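Local coordinates for dihydrodipicolinate synthase (Bacteroides thetaiotaomicron, PDB 4XKY) that catalyses the condensation of pyruvate with aspartate semialdehyde through a Schiff base, at the entry to diaminopimelate and lysine synthesis, at the interface of chains A and B and the interface of chains C and B. Sequence-based numbering; all coordinates share one arbitrary frame. Chains: chain A/B/C, Dihydrodipicolinate synthase.

Chain B takes part in all the contacts and so connects chain A to chain C. Contacts 1 and 2 lie in the same two-fold interface; the centres of their C-alpha atoms are about 15 Å apart. They share the helix that starts at B:Thr170: its first turns serve contact 2 and B:Tyr178 serves contact 1. Contact 3 belongs to the other interface of chain B, about 34 Å from contact 1 and 32 Å from contact 2, again between C-alpha centres. By family precedent, contact 3 belongs to the tight dimer, while contacts 1 and 2 join two such dimers. Together the two interface types would close the tetramer.

Contact 1: the interface of chains A and B. Residues chain A 239, 242-243, 246; chain B 178, 181.
B:Tyr178 lays its ring against the helix 231-248 of chain A. This is the tight part of the contact. CB of A:Met242 packs on CD1 of the ring at 3.6 Å. The backbone O of A:Met242 sits over the ring centre on this face, 4.2 Å above the plane. Farther along, CA of A:Gln243 lies 3.8 Å from CZ, and the methyl of A:Ala246 reaches CE2. The phenol oxygen ends beside CB and CG of A:Gln243, whose amide plane is turned 33° from the ring. With chi1 at 179°, the tyrosine swings its ring away from its own backbone N and towards chain A. On the opposite face CE of B:Lys181 lies near the rim, 3.5 Å above the plane, so the ring is held between its own chain and the partner helix.

The polar side is looser. NZ of B:Lys181 and OE2 of A:Glu239 form a long salt bridge of 3.5 Å, weak as a hydrogen bond. The two side chains meet at about a right angle. Water 1 links OE2 of A:Glu239 (3.0 Å) to OH of B:Tyr178 (3.1 Å). An alanine in place of B:Tyr178 would probably leave A:Met242 and A:Ala246 without their packing partner and cost water 1 its phenol link. The site helps fasten the helix 231-248 of one subunit to the helix 170-179 of the other.

Contact 2: the interface of chains A and B. Residues chain A 170, 174, 195, 198; chain B 170, 174, 195, 198.
This is a two-fold, largely polar part of the interface between chains A and B, with each side chain matched in the other subunit. In this family such a surface joins two tight dimers, so it probably helps complete the tetramer. At the centre, OG1 of A:Thr170 and OG1 of B:Thr170 form a very short hydrogen bond of 2.5 Å, of unsettled direction. OG1 of B:Thr170 stands between the backbone N and the carbonyl carbon, chi1 42°, which turns the hydroxyl towards OG1 of A:Thr170. CG2 of A:Ile195 packs against CB of B:Thr170 at 3.6 Å, and B:Ile195 does the same to A:Thr170. The isoleucine and threonine side chains meet at about a right angle.

A:Glu198 and B:Glu198 meet beside the threonine pair. OE2 of one lies 2.5 Å from OE2 of the other, with the carboxylate planes 88° apart. Two charged carboxylates would clash here, so a shared proton is likely, although protons are not seen. OE2 of B:Glu198 also approaches CB of A:Thr170 at 3.4 Å.

The glutamines reach the carboxylates through water, each water touching both oxygens of one glutamate. The side chains of A:Gln174 and B:Glu198 run antiparallel, amide and carboxylate nearly perpendicular, and water 2 joins them, its link to OE1 being weak. In the twin, water 3 lies 3.1 Å from NE2 of B:Gln174, nearly straight at 167°, and 3.0 Å from both OE1 and OE2 of A:Glu198.

Contact 3: the interface of chains C and B. Residues chain C 52-53, 279-280; chain B 83-84, 108, 110.
B:Tyr110 pushes its side chain into chain C and is gripped at its phenol oxygen. Its CG lies between the backbone N and the carbonyl carbon, chi1 59°, which carries the ring to C:Ser53 and C:Gln52. OG of C:Ser53 donates a hydrogen bond of 2.8 Å to OH of B:Tyr110 from above the ring plane. The amide of C:Gln52 lies over the same face, towards the CD2 rim, running in the opposite direction with its plane turned 50°. CD of C:Gln52 is 3.6 Å from CD2 of B:Tyr110. At the ring edge, CE2 of C:Phe280 lies in plane, 3.6 Å from CD1 of B:Tyr110. C:Pro279 packs loosely nearby, by B:Pro108.

Further bonds set this group in place. OH of B:Tyr110 donates to the backbone O of B:Thr83 at 2.5 Å, in the carbonyl plane. The phenol thus accepts from one chain and donates within its own, which should restrict its position. B:Thr83 also bonds across: its OG1 hydroxyl donates to the backbone O of C:Gln52 at 2.7 Å, tilted 32° from the carbonyl plane. Farther out, water 4 connects OG of B:Ser84 to the backbone O of C:Ser53.

The site ties a loop of chain B to the 3-10 helix 51-53 of chain C. It probably supports the tight dimer and may let B:Tyr110 help shape the neighbouring active site, as a tyrosine from the partner subunit does in this family.

Contact 1: the interface of chains A and B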
loop_
_atom_site.group_PDB
_atom_site.type_symbol
_atom_site.label_atom_id
_atom_site.label_comp_id
_atom_site.label_asym_id
_atom_site.label_seq_id
_atom_site.Cartn_x
_atom_site.Cartn_y
_atom_site.Cartn_z
ATOM N N GLU A 239 -23.967 15.376 -15.764
ATOM C CA GLU A 239 -24.240 14.164 -16.521
ATOM C C GLU A 239 -23.395 14.064 -17.808
ATOM O O GLU A 239 -22.897 12.997 -18.089
ATOM C CB GLU A 239 -25.731 14.018 -16.851
ATOM C CG GLU A 239 -25.975 12.765 -17.678
ATOM C CD GLU A 239 -27.429 12.451 -17.930
ATOM O OE1 GLU A 239 -28.310 13.292 -17.643
ATOM O OE2 GLU A 239 -27.682 11.343 -18.442
ATOM N N MET A 242 -19.913 13.194 -16.714
ATOM C CA MET A 242 -19.817 11.807 -16.303
ATOM C C MET A 242 -19.892 10.863 -17.526
ATOM O O MET A 242 -19.269 9.784 -17.542
ATOM C CB MET A 242 -20.860 11.462 -15.246
ATOM C CG MET A 242 -20.634 12.125 -13.866
ATOM S SD MET A 242 -18.950 12.028 -13.219
ATOM C CE MET A 242 -18.778 10.255 -12.985
ATOM N N GLN A 243 -20.599 11.280 -18.567
ATOM C CA GLN A 243 -20.633 10.475 -19.779
ATOM C C GLN A 243 -19.234 10.420 -20.452
ATOM O O GLN A 243 -18.760 9.374 -20.910
ATOM C CB GLN A 243 -21.664 11.028 -20.756
ATOM C CG GLN A 243 -21.784 10.113 -21.959
ATOM C CD GLN A 243 -22.795 10.559 -22.987
ATOM O OE1 GLN A 243 -23.209 11.713 -23.033
ATOM N NE2 GLN A 243 -23.141 9.655 -23.864
ATOM N N ALA A 246 -17.046 8.096 -18.325
ATOM C CA ALA A 246 -17.355 6.682 -18.571
ATOM C C ALA A 246 -16.926 6.155 -19.941
ATOM O O ALA A 246 -16.600 4.958 -20.077
ATOM C CB ALA A 246 -18.839 6.438 -18.391
ATOM N N TYR B 178 -23.730 7.619 -11.676
ATOM C CA TYR B 178 -24.010 7.632 -13.104
ATOM C C TYR B 178 -24.414 6.249 -13.583
ATOM O O TYR B 178 -25.321 6.125 -14.385
ATOM C CB TYR B 178 -22.801 8.111 -13.917
ATOM C CG TYR B 178 -22.992 8.143 -15.432
ATOM C CD1 TYR B 178 -23.566 9.237 -16.051
ATOM C CD2 TYR B 178 -22.540 7.101 -16.237
ATOM C CE1 TYR B 178 -23.704 9.284 -17.435
ATOM C CE2 TYR B 178 -22.700 7.131 -17.615
ATOM C CZ TYR B 178 -23.268 8.238 -18.201
ATOM O OH TYR B 178 -23.424 8.301 -19.556
ATOM N N LYS B 181 -28.146 5.639 -12.438
ATOM C CA LYS B 181 -29.037 6.776 -12.619
ATOM C C LYS B 181 -30.388 6.442 -13.204
ATOM O O LYS B 181 -31.296 7.245 -13.069
ATOM C CB LYS B 181 -28.403 7.866 -13.473
ATOM C CG LYS B 181 -28.257 7.531 -14.942
ATOM C CD LYS B 181 -27.454 8.614 -15.641
ATOM C CE LYS B 181 -26.979 8.141 -17.000
ATOM N NZ LYS B 181 -28.139 7.957 -17.901
HETATM O O HOH W 1 -25.529 10.413 -20.299
#

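Contact 2: the interface of chains A and B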
loop_
_atom_site.group_PDB
_atom_site.type_symbol
_atom_site.label_atom_id
_atom_site.label_comp_id
_atom_site.label_asym_id
_atom_site.label_seq_id
_atom_site.Cartn_x
_atom_site.Cartn_y
_atom_site.Cartn_z
ATOM N N THR A 170 -12.371 13.514 -1.221
ATOM C CA THR A 170 -12.996 14.790 -0.914
ATOM C C THR A 170 -13.147 15.009 0.582
ATOM O O THR A 170 -13.264 16.143 0.993
ATOM C CB THR A 170 -14.330 15.006 -1.652
ATOM O OG1 THR A 170 -15.002 13.756 -1.726
ATOM C CG2 THR A 170 -14.047 15.481 -3.025
ATOM N N GLN A 174 -12.056 18.564 1.777
ATOM C CA GLN A 174 -12.837 19.402 2.696
ATOM C C GLN A 174 -12.027 19.804 3.942
ATOM O O GLN A 174 -12.139 20.946 4.413
ATOM C CB GLN A 174 -14.141 18.695 3.065
ATOM C CG GLN A 174 -15.148 18.678 1.952
ATOM C CD GLN A 174 -15.596 20.090 1.631
ATOM O OE1 GLN A 174 -15.895 20.872 2.538
ATOM N NE2 GLN A 174 -15.615 20.435 0.357
ATOM N N ILE A 195 -15.554 15.643 -9.808
ATOM C CA ILE A 195 -15.927 16.207 -8.498
ATOM C C ILE A 195 -15.806 17.731 -8.446
ATOM O O ILE A 195 -15.943 18.349 -7.381
ATOM C CB ILE A 195 -15.119 15.570 -7.353
ATOM C CG1 ILE A 195 -13.634 15.622 -7.636
ATOM C CG2 ILE A 195 -15.536 14.108 -7.169
ATOM C CD1 ILE A 195 -12.768 15.319 -6.439
ATOM N N GLU A 198 -19.236 19.591 -7.369
ATOM C CA GLU A 198 -19.681 19.466 -5.995
ATOM C C GLU A 198 -18.698 20.229 -5.121
ATOM O O GLU A 198 -19.078 20.813 -4.121
ATOM C CB GLU A 198 -19.816 17.977 -5.549
ATOM C CG GLU A 198 -18.497 17.208 -5.433
ATOM C CD GLU A 198 -18.712 15.701 -5.257
ATOM O OE1 GLU A 198 -19.289 15.088 -6.179
ATOM O OE2 GLU A 198 -18.304 15.135 -4.207
ATOM N N THR B 170 -14.877 10.409 -4.063
ATOM C CA THR B 170 -16.128 10.843 -4.705
ATOM C C THR B 170 -16.082 10.766 -6.229
ATOM O O THR B 170 -17.141 10.823 -6.848
ATOM C CB THR B 170 -16.578 12.246 -4.215
ATOM O OG1 THR B 170 -15.443 13.105 -4.139
ATOM C CG2 THR B 170 -17.157 12.132 -2.826
ATOM N N GLN B 174 -19.290 9.168 -7.760
ATOM C CA GLN B 174 -20.038 9.779 -8.884
ATOM C C GLN B 174 -20.176 8.771 -10.043
ATOM O O GLN B 174 -21.199 8.728 -10.720
ATOM C CB GLN B 174 -19.384 11.097 -9.353
ATOM C CG GLN B 174 -19.638 12.291 -8.443
ATOM C CD GLN B 174 -21.114 12.566 -8.333
ATOM O OE1 GLN B 174 -21.773 12.693 -9.346
ATOM N NE2 GLN B 174 -21.652 12.587 -7.116
ATOM N N ILE B 195 -18.310 14.662 3.555
ATOM C CA ILE B 195 -18.757 14.781 2.160
ATOM C C ILE B 195 -20.256 14.480 1.972
ATOM O O ILE B 195 -20.745 14.332 0.835
ATOM C CB ILE B 195 -17.949 13.894 1.203
ATOM C CG1 ILE B 195 -18.021 12.449 1.672
ATOM C CG2 ILE B 195 -16.506 14.369 1.134
ATOM C CD1 ILE B 195 -17.601 11.421 0.665
ATOM N N GLU B 198 -22.105 17.698 0.013
ATOM C CA GLU B 198 -21.811 17.780 -1.406
ATOM C C GLU B 198 -22.393 16.584 -2.185
ATOM O O GLU B 198 -22.829 16.746 -3.336
ATOM C CB GLU B 198 -20.304 17.898 -1.623
ATOM C CG GLU B 198 -19.519 16.612 -1.478
ATOM C CD GLU B 198 -18.032 16.904 -1.435
ATOM O OE1 GLU B 198 -17.624 17.640 -0.517
ATOM O OE2 GLU B 198 -17.294 16.456 -2.345
HETATM O O HOH W 2 -15.002 18.560 -2.066
HETATM O O HOH W 3 -20.031 12.677 -4.473
#

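Contact 3: the interface of chains C and B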
loop_
_atom_site.group_PDB
_atom_site.type_symbol
_atom_site.label_atom_id
_atom_site.label_comp_id
_atom_site.label_asym_id
_atom_site.label_seq_id
_atom_site.Cartn_x
_atom_site.Cartn_y
_atom_site.Cartn_z
ATOM N N GLN C 52 -9.732 -17.935 9.857
ATOM C CA GLN C 52 -10.642 -16.787 9.837
ATOM C C GLN C 52 -11.931 -17.017 9.046
ATOM O O GLN C 52 -12.975 -16.442 9.367
ATOM C CB GLN C 52 -9.913 -15.593 9.240
ATOM C CG GLN C 52 -9.467 -15.799 7.794
ATOM C CD GLN C 52 -8.583 -14.672 7.305
ATOM O OE1 GLN C 52 -8.955 -13.502 7.391
ATOM N NE2 GLN C 52 -7.410 -15.013 6.786
ATOM N N SER C 53 -11.828 -17.839 7.998
ATOM C CA SER C 53 -12.959 -18.217 7.147
ATOM C C SER C 53 -13.898 -19.213 7.779
ATOM O O SER C 53 -15.005 -19.389 7.293
ATOM C CB SER C 53 -12.445 -18.850 5.863
ATOM O OG SER C 53 -11.786 -17.871 5.112
ATOM N N PRO C 279 -15.810 -18.119 1.214
ATOM C CA PRO C 279 -16.170 -17.710 -0.156
ATOM C C PRO C 279 -15.291 -18.277 -1.308
ATOM O O PRO C 279 -15.578 -18.025 -2.488
ATOM C CB PRO C 279 -15.998 -16.192 -0.085
ATOM C CG PRO C 279 -14.828 -16.025 0.847
ATOM C CD PRO C 279 -15.063 -17.059 1.917
ATOM N N PHE C 280 -14.226 -18.997 -0.962
ATOM C CA PHE C 280 -13.383 -19.658 -1.948
ATOM C C PHE C 280 -13.962 -21.039 -2.292
ATOM O O PHE C 280 -14.906 -21.490 -1.636
ATOM C CB PHE C 280 -11.971 -19.823 -1.401
ATOM C CG PHE C 280 -11.237 -18.525 -1.165
ATOM C CD1 PHE C 280 -10.840 -17.724 -2.233
ATOM C CD2 PHE C 280 -10.891 -18.128 0.131
ATOM C CE1 PHE C 280 -10.140 -16.545 -2.015
ATOM C CE2 PHE C 280 -10.190 -16.948 0.354
ATOM C CZ PHE C 280 -9.816 -16.156 -0.722
ATOM N N THR B 83 -15.623 -12.322 8.638
ATOM C CA THR B 83 -14.675 -13.198 7.950
ATOM C C THR B 83 -15.267 -14.596 7.624
ATOM O O THR B 83 -14.849 -15.218 6.643
ATOM C CB THR B 83 -13.312 -13.278 8.713
ATOM O OG1 THR B 83 -13.483 -13.827 10.033
ATOM C CG2 THR B 83 -12.684 -11.879 8.835
ATOM N N SER B 84 -16.253 -15.057 8.419
ATOM C CA SER B 84 -16.972 -16.333 8.174
ATOM C C SER B 84 -18.388 -16.124 7.617
ATOM O O SER B 84 -19.239 -15.534 8.283
ATOM C CB SER B 84 -17.085 -17.139 9.480
ATOM O OG SER B 84 -18.125 -18.121 9.438
ATOM N N PRO B 108 -15.599 -10.326 2.632
ATOM C CA PRO B 108 -14.521 -10.303 3.642
ATOM C C PRO B 108 -13.179 -9.734 3.127
ATOM O O PRO B 108 -12.853 -9.912 1.963
ATOM C CB PRO B 108 -14.393 -11.772 4.062
ATOM C CG PRO B 108 -15.146 -12.570 3.045
ATOM C CD PRO B 108 -16.169 -11.667 2.428
ATOM N N TYR B 110 -10.020 -10.315 3.043
ATOM C CA TYR B 110 -9.081 -11.184 2.319
ATOM C C TYR B 110 -9.578 -11.708 0.960
ATOM O O TYR B 110 -8.895 -12.518 0.336
ATOM C CB TYR B 110 -8.707 -12.394 3.205
ATOM C CG TYR B 110 -9.908 -13.233 3.628
ATOM C CD1 TYR B 110 -10.379 -14.270 2.826
ATOM C CD2 TYR B 110 -10.588 -12.965 4.821
ATOM C CE1 TYR B 110 -11.488 -15.022 3.203
ATOM C CE2 TYR B 110 -11.698 -13.709 5.206
ATOM C CZ TYR B 110 -12.143 -14.734 4.400
ATOM O OH TYR B 110 -13.241 -15.468 4.775
HETATM O O HOH W 4 -17.761 -19.912 7.733
#